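Local coordinates for protein carboxypeptidase D (Drosophila melanogaster, PDB 3MN8) that removes C-terminal arginine or lysine residues from peptides and proteins as a zinc metallocarboxypeptidase of the M14 family, here represented by its first carboxypeptidase-like domain, at residues A[103-114]-A[310-321]. Sequence-based numbering, arbitrary orientation.
With ZN (zinc ion), chain F; GEM ((2-guanidinoethylmercapto)succinic acid), chain G.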
loop_
_atom_site.group_PDB
_atom_site.type_symbol
_atom_site.label_atom_id
_atom_site.label_comp_id
_atom_site.label_asym_id
_atom_site.label_seq_id
_atom_site.Cartn_x
_atom_site.Cartn_y
_atom_site.Cartn_z
ATOM N N ASP A 103 -7.310 -9.686 -14.428
ATOM C CA ASP A 103 -6.473 -9.934 -15.602
ATOM C C ASP A 103 -5.123 -9.209 -15.547
ATOM O O ASP A 103 -4.300 -9.355 -16.442
ATOM C CB ASP A 103 -7.230 -9.572 -16.879
ATOM C CG ASP A 103 -7.962 -8.243 -16.774
ATOM O OD1 ASP A 103 -8.862 -8.006 -17.603
ATOM O OD2 ASP A 103 -7.646 -7.436 -15.872
ATOM N N GLU A 104 -4.912 -8.417 -14.500
ATOM C CA GLU A 104 -3.630 -7.756 -14.270
ATOM C C GLU A 104 -2.891 -8.533 -13.191
ATOM O O GLU A 104 -3.122 -8.333 -11.989
ATOM C CB GLU A 104 -3.842 -6.310 -13.840
ATOM C CG GLU A 104 -4.655 -5.479 -14.824
ATOM C CD GLU A 104 -5.041 -4.148 -14.238
ATOM O OE1 GLU A 104 -4.494 -3.807 -13.174
ATOM O OE2 GLU A 104 -5.895 -3.451 -14.819
ATOM N N THR A 105 -1.983 -9.396 -13.635
ATOM C CA THR A 105 -1.537 -10.542 -12.850
ATOM C C THR A 105 -0.113 -10.491 -12.274
ATOM O O THR A 105 0.173 -11.166 -11.294
ATOM C CB THR A 105 -1.672 -11.816 -13.714
ATOM O OG1 THR A 105 -0.898 -11.667 -14.917
ATOM C CG2 THR A 105 -3.130 -12.036 -14.103
ATOM N N VAL A 106 0.789 -9.721 -12.880
ATOM C CA VAL A 106 2.190 -9.720 -12.441
ATOM C C VAL A 106 2.330 -9.380 -10.939
ATOM O O VAL A 106 3.001 -10.091 -10.184
ATOM C CB VAL A 106 3.068 -8.770 -13.309
ATOM C CG1 VAL A 106 4.530 -8.779 -12.843
ATOM C CG2 VAL A 106 2.964 -9.142 -14.783
ATOM N N GLY A 107 1.684 -8.299 -10.506
ATOM C CA GLY A 107 1.711 -7.899 -9.107
ATOM C C GLY A 107 1.371 -9.065 -8.201
ATOM O O GLY A 107 2.012 -9.284 -7.164
ATOM N N ARG A 108 0.345 -9.812 -8.603
ATOM C CA ARG A 108 -0.048 -11.031 -7.905
ATOM C C ARG A 108 1.179 -11.862 -7.581
ATOM O O ARG A 108 1.480 -12.112 -6.413
ATOM C CB ARG A 108 -1.028 -11.860 -8.745
ATOM C CG ARG A 108 -1.077 -13.310 -8.323
ATOM C CD ARG A 108 -1.958 -14.178 -9.212
ATOM N NE ARG A 108 -3.348 -14.136 -8.784
ATOM C CZ ARG A 108 -4.036 -15.121 -8.206
ATOM N NH1 ARG A 108 -3.501 -16.312 -7.965
ATOM N NH2 ARG A 108 -5.300 -14.894 -7.879
ATOM N N GLN A 109 1.895 -12.278 -8.618
ATOM C CA GLN A 109 3.046 -13.163 -8.429
ATOM C C GLN A 109 4.194 -12.494 -7.692
ATOM O O GLN A 109 4.891 -13.155 -6.907
ATOM C CB GLN A 109 3.538 -13.747 -9.755
ATOM C CG GLN A 109 2.866 -15.046 -10.126
ATOM C CD GLN A 109 2.871 -16.028 -8.983
ATOM O OE1 GLN A 109 1.815 -16.452 -8.504
ATOM N NE2 GLN A 109 4.061 -16.394 -8.529
ATOM N N LEU A 110 4.387 -11.194 -7.931
ATOM C CA LEU A 110 5.438 -10.452 -7.230
ATOM C C LEU A 110 5.249 -10.451 -5.709
ATOM O O LEU A 110 6.226 -10.494 -4.945
ATOM C CB LEU A 110 5.534 -9.018 -7.740
ATOM C CG LEU A 110 6.119 -8.847 -9.145
ATOM C CD1 LEU A 110 6.261 -7.374 -9.454
ATOM C CD2 LEU A 110 7.459 -9.516 -9.265
ATOM N N LEU A 111 3.996 -10.403 -5.268
ATOM C CA LEU A 111 3.720 -10.408 -3.842
ATOM C C LEU A 111 3.905 -11.801 -3.282
ATOM O O LEU A 111 4.320 -11.970 -2.140
ATOM C CB LEU A 111 2.311 -9.905 -3.556
ATOM C CG LEU A 111 2.150 -8.395 -3.698
ATOM C CD1 LEU A 111 0.748 -7.952 -3.292
ATOM C CD2 LEU A 111 3.208 -7.723 -2.838
ATOM N N VAL A 112 3.597 -12.807 -4.087
ATOM C CA VAL A 112 3.816 -14.178 -3.674
ATOM C C VAL A 112 5.307 -14.381 -3.485
ATOM O O VAL A 112 5.749 -14.935 -2.476
ATOM C CB VAL A 112 3.270 -15.150 -4.718
ATOM C CG1 VAL A 112 3.923 -16.507 -4.573
ATOM C CG2 VAL A 112 1.745 -15.247 -4.585
ATOM N N TYR A 113 6.081 -13.903 -4.455
ATOM C CA TYR A 113 7.542 -13.879 -4.357
ATOM C C TYR A 113 8.081 -13.114 -3.129
ATOM O O TYR A 113 8.962 -13.596 -2.421
ATOM C CB TYR A 113 8.135 -13.271 -5.631
ATOM C CG TYR A 113 7.967 -14.122 -6.874
ATOM C CD1 TYR A 113 8.059 -13.557 -8.146
ATOM C CD2 TYR A 113 7.730 -15.491 -6.781
ATOM C CE1 TYR A 113 7.915 -14.334 -9.292
ATOM C CE2 TYR A 113 7.586 -16.275 -7.918
ATOM C CZ TYR A 113 7.676 -15.688 -9.167
ATOM O OH TYR A 113 7.527 -16.459 -10.292
ATOM N N MET A 114 7.567 -11.914 -2.888
ATOM C CA MET A 114 8.017 -11.127 -1.746
ATOM C C MET A 114 7.868 -11.899 -0.426
ATOM O O MET A 114 8.820 -12.010 0.334
ATOM C CB MET A 114 7.278 -9.780 -1.688
ATOM C CG MET A 114 7.667 -8.882 -0.497
ATOM S SD MET A 114 9.401 -8.325 -0.483
ATOM C CE MET A 114 9.469 -7.576 -2.112
ATOM N N LYS A 310 -0.923 -7.066 -19.562
ATOM C CA LYS A 310 -1.697 -7.294 -18.348
ATOM C C LYS A 310 -1.435 -8.677 -17.749
ATOM O O LYS A 310 -1.175 -8.809 -16.552
ATOM C CB LYS A 310 -3.190 -7.105 -18.625
ATOM C CG LYS A 310 -3.565 -5.691 -19.013
ATOM C CD LYS A 310 -5.077 -5.525 -19.205
ATOM C CE LYS A 310 -5.497 -4.057 -18.957
ATOM N NZ LYS A 310 -6.981 -3.818 -18.984
ATOM N N TYR A 311 -1.503 -9.704 -18.595
ATOM C CA TYR A 311 -1.326 -11.093 -18.160
ATOM C C TYR A 311 -0.231 -11.785 -18.967
ATOM O O TYR A 311 -0.534 -12.509 -19.908
ATOM C CB TYR A 311 -2.630 -11.878 -18.352
ATOM C CG TYR A 311 -2.786 -13.099 -17.458
ATOM C CD1 TYR A 311 -4.048 -13.519 -17.046
ATOM C CD2 TYR A 311 -1.685 -13.822 -17.018
ATOM C CE1 TYR A 311 -4.218 -14.624 -16.227
ATOM C CE2 TYR A 311 -1.840 -14.930 -16.184
ATOM C CZ TYR A 311 -3.113 -15.324 -15.799
ATOM O OH TYR A 311 -3.289 -16.421 -14.985
ATOM N N PRO A 312 1.046 -11.566 -18.603
ATOM C CA PRO A 312 2.142 -12.175 -19.370
ATOM C C PRO A 312 2.304 -13.648 -19.014
ATOM O O PRO A 312 1.550 -14.160 -18.181
ATOM C CB PRO A 312 3.380 -11.374 -18.939
ATOM C CG PRO A 312 2.857 -10.248 -18.026
ATOM C CD PRO A 312 1.534 -10.713 -17.505
ATOM N N ALA A 313 3.267 -14.317 -19.643
ATOM C CA ALA A 313 3.523 -15.736 -19.384
ATOM C C ALA A 313 4.513 -15.910 -18.241
ATOM O O ALA A 313 5.330 -15.026 -17.974
ATOM C CB ALA A 313 4.037 -16.441 -20.650
ATOM N N ALA A 314 4.441 -17.063 -17.582
ATOM C CA ALA A 314 5.280 -17.352 -16.424
ATOM C C ALA A 314 6.767 -17.015 -16.616
ATOM O O ALA A 314 7.384 -16.402 -15.747
ATOM C CB ALA A 314 5.112 -18.808 -16.014
ATOM N N SER A 315 7.338 -17.420 -17.747
ATOM C CA SER A 315 8.774 -17.250 -18.002
ATOM C C SER A 315 9.192 -15.801 -17.820
ATOM O O SER A 315 10.364 -15.504 -17.583
ATOM C CB SER A 315 9.144 -17.731 -19.418
ATOM O OG SER A 315 8.489 -16.962 -20.422
ATOM N N THR A 316 8.212 -14.911 -17.946
ATOM C CA THR A 316 8.409 -13.484 -17.755
ATOM C C THR A 316 8.654 -13.163 -16.286
ATOM O O THR A 316 9.437 -12.264 -15.956
ATOM C CB THR A 316 7.178 -12.701 -18.258
ATOM O OG1 THR A 316 7.343 -12.409 -19.649
ATOM C CG2 THR A 316 7.002 -11.401 -17.504
ATOM N N LEU A 317 7.998 -13.924 -15.413
ATOM C CA LEU A 317 7.956 -13.653 -13.977
ATOM C C LEU A 317 9.314 -13.462 -13.287
ATOM O O LEU A 317 9.473 -12.552 -12.461
ATOM C CB LEU A 317 7.153 -14.739 -13.265
ATOM C CG LEU A 317 5.745 -15.028 -13.794
ATOM C CD1 LEU A 317 5.183 -16.254 -13.084
ATOM C CD2 LEU A 317 4.799 -13.819 -13.654
ATOM N N PRO A 318 10.289 -14.331 -13.589
ATOM C CA PRO A 318 11.593 -14.168 -12.943
ATOM C C PRO A 318 12.238 -12.814 -13.232
ATOM O O PRO A 318 12.803 -12.222 -12.307
ATOM C CB PRO A 318 12.408 -15.305 -13.538
ATOM C CG PRO A 318 11.392 -16.367 -13.796
ATOM C CD PRO A 318 10.185 -15.623 -14.284
ATOM N N GLN A 319 12.140 -12.332 -14.473
ATOM C CA GLN A 319 12.588 -10.970 -14.838
ATOM C C GLN A 319 11.860 -9.842 -14.076
ATOM O O GLN A 319 12.486 -8.892 -13.561
ATOM C CB GLN A 319 12.412 -10.728 -16.345
ATOM C CG GLN A 319 13.637 -11.023 -17.197
ATOM C CD GLN A 319 13.438 -12.232 -18.097
ATOM O OE1 GLN A 319 13.950 -12.278 -19.218
ATOM N NE2 GLN A 319 12.682 -13.216 -17.607
ATOM N N GLU A 320 10.532 -9.938 -14.042
ATOM C CA GLU A 320 9.716 -8.973 -13.323
ATOM C C GLU A 320 10.160 -8.919 -11.873
ATOM O O GLU A 320 10.200 -7.844 -11.263
ATOM C CB GLU A 320 8.229 -9.329 -13.411
ATOM C CG GLU A 320 7.679 -9.398 -14.845
ATOM C CD GLU A 320 7.695 -8.050 -15.583
ATOM O OE1 GLU A 320 8.212 -7.054 -15.030
ATOM O OE2 GLU A 320 7.181 -7.985 -16.726
ATOM N N TRP A 321 10.514 -10.074 -11.316
ATOM C CA TRP A 321 10.986 -10.093 -9.935
ATOM C C TRP A 321 12.256 -9.253 -9.747
ATOM O O TRP A 321 12.326 -8.423 -8.836
ATOM C CB TRP A 321 11.208 -11.519 -9.413
ATOM C CG TRP A 321 11.998 -11.517 -8.133
ATOM C CD1 TRP A 321 13.298 -11.874 -7.981
ATOM C CD2 TRP A 321 11.546 -11.081 -6.840
ATOM N NE1 TRP A 321 13.685 -11.712 -6.678
ATOM C CE2 TRP A 321 12.630 -11.223 -5.952
ATOM C CE3 TRP A 321 10.331 -10.583 -6.348
ATOM C CZ2 TRP A 321 12.537 -10.889 -4.593
ATOM C CZ3 TRP A 321 10.241 -10.261 -4.996
ATOM C CH2 TRP A 321 11.337 -10.419 -4.138
HETATM ZN ZN ZN F . -5.875 -2.335 -13.117
HETATM C C8 GEM G . -6.531 2.433 -13.747
HETATM S S7 GEM G . -5.953 2.678 -12.091
HETATM C C6 GEM G . -4.468 3.591 -12.397
HETATM C C5 GEM G . -4.678 4.837 -13.254
HETATM N N3 GEM G . -5.424 5.797 -12.456
HETATM C C1 GEM G . -5.962 6.938 -12.875
HETATM N N4 GEM G . -6.621 7.719 -12.028
HETATM N N2 GEM G . -5.848 7.301 -14.148
HETATM C C9 GEM G . -7.928 1.880 -13.655
HETATM O O14 GEM G . -8.378 1.601 -12.522
HETATM O O15 GEM G . -8.591 1.728 -14.703
HETATM C C10 GEM G . -5.609 1.532 -14.586
HETATM C C11 GEM G . -5.533 0.063 -14.188
HETATM O O12 GEM G . -4.390 -0.442 -14.064
HETATM O O13 GEM G . -6.589 -0.601 -14.035
#
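The zinc-binding loop of the M14 carboxypeptidase domain, with the helix 106-121 that follows it, packs here against the 310-321 segment, which runs from the loop after strand 300-305 into helix 317-333. Next to the metal ligand Glu104, the Thr105 N-H makes a nearly straight hydrogen bond (168°) to Lys310 O, with N and O 3.1 Å apart. Glu104 itself, its chain extended beyond CG, grips the catalytic zinc ion through OE1 and OE2, each 2.0 Å from the metal; His101 and His217 complete the protein ligands, and a carboxylate of the bound inhibitor GEM also reaches the zinc ion. The backbone bond thus ties the residue beside this ligand to the 310-321 segment.

Thr105 also sets its methyl squarely over one face of the Tyr311 ring: CG2 lies 3.3 Å from the ring centroid and 8° off the normal, a CH-pi contact. With CG2 anti to the carbonyl carbon and OG1 between N and C, the methyl covers the ring, while OG1 makes only a weak, undecided contact with Lys310 O. The Tyr311 ring also packs edge-to-face with Tyr40. Replacing Tyr311 with an alanine would probably strip the Thr105 methyl of its aromatic cover and leave Tyr40 without its ring partner, opening a gap beside the zinc-binding loop.

Farther along, Val106 straddles two partners, CG2 meeting Pro312 CG at 3.4 Å and CG1 resting on the aliphatic part of Glu320. Segments 106-114 and 317-321 of the two helices cross at -68°, and Leu317 CD1 touches Gln109 CG while Leu317 CB lies 3.5 Å from Tyr113 OH. The Trp321 indole, its NE1 hydrogen-bonded to Glu32 OE1, lies against Tyr113 and Met114, with Trp321 CE3 3.5 Å from Tyr113 CB and Met114 CE reaching CH2 at 4.0 Å.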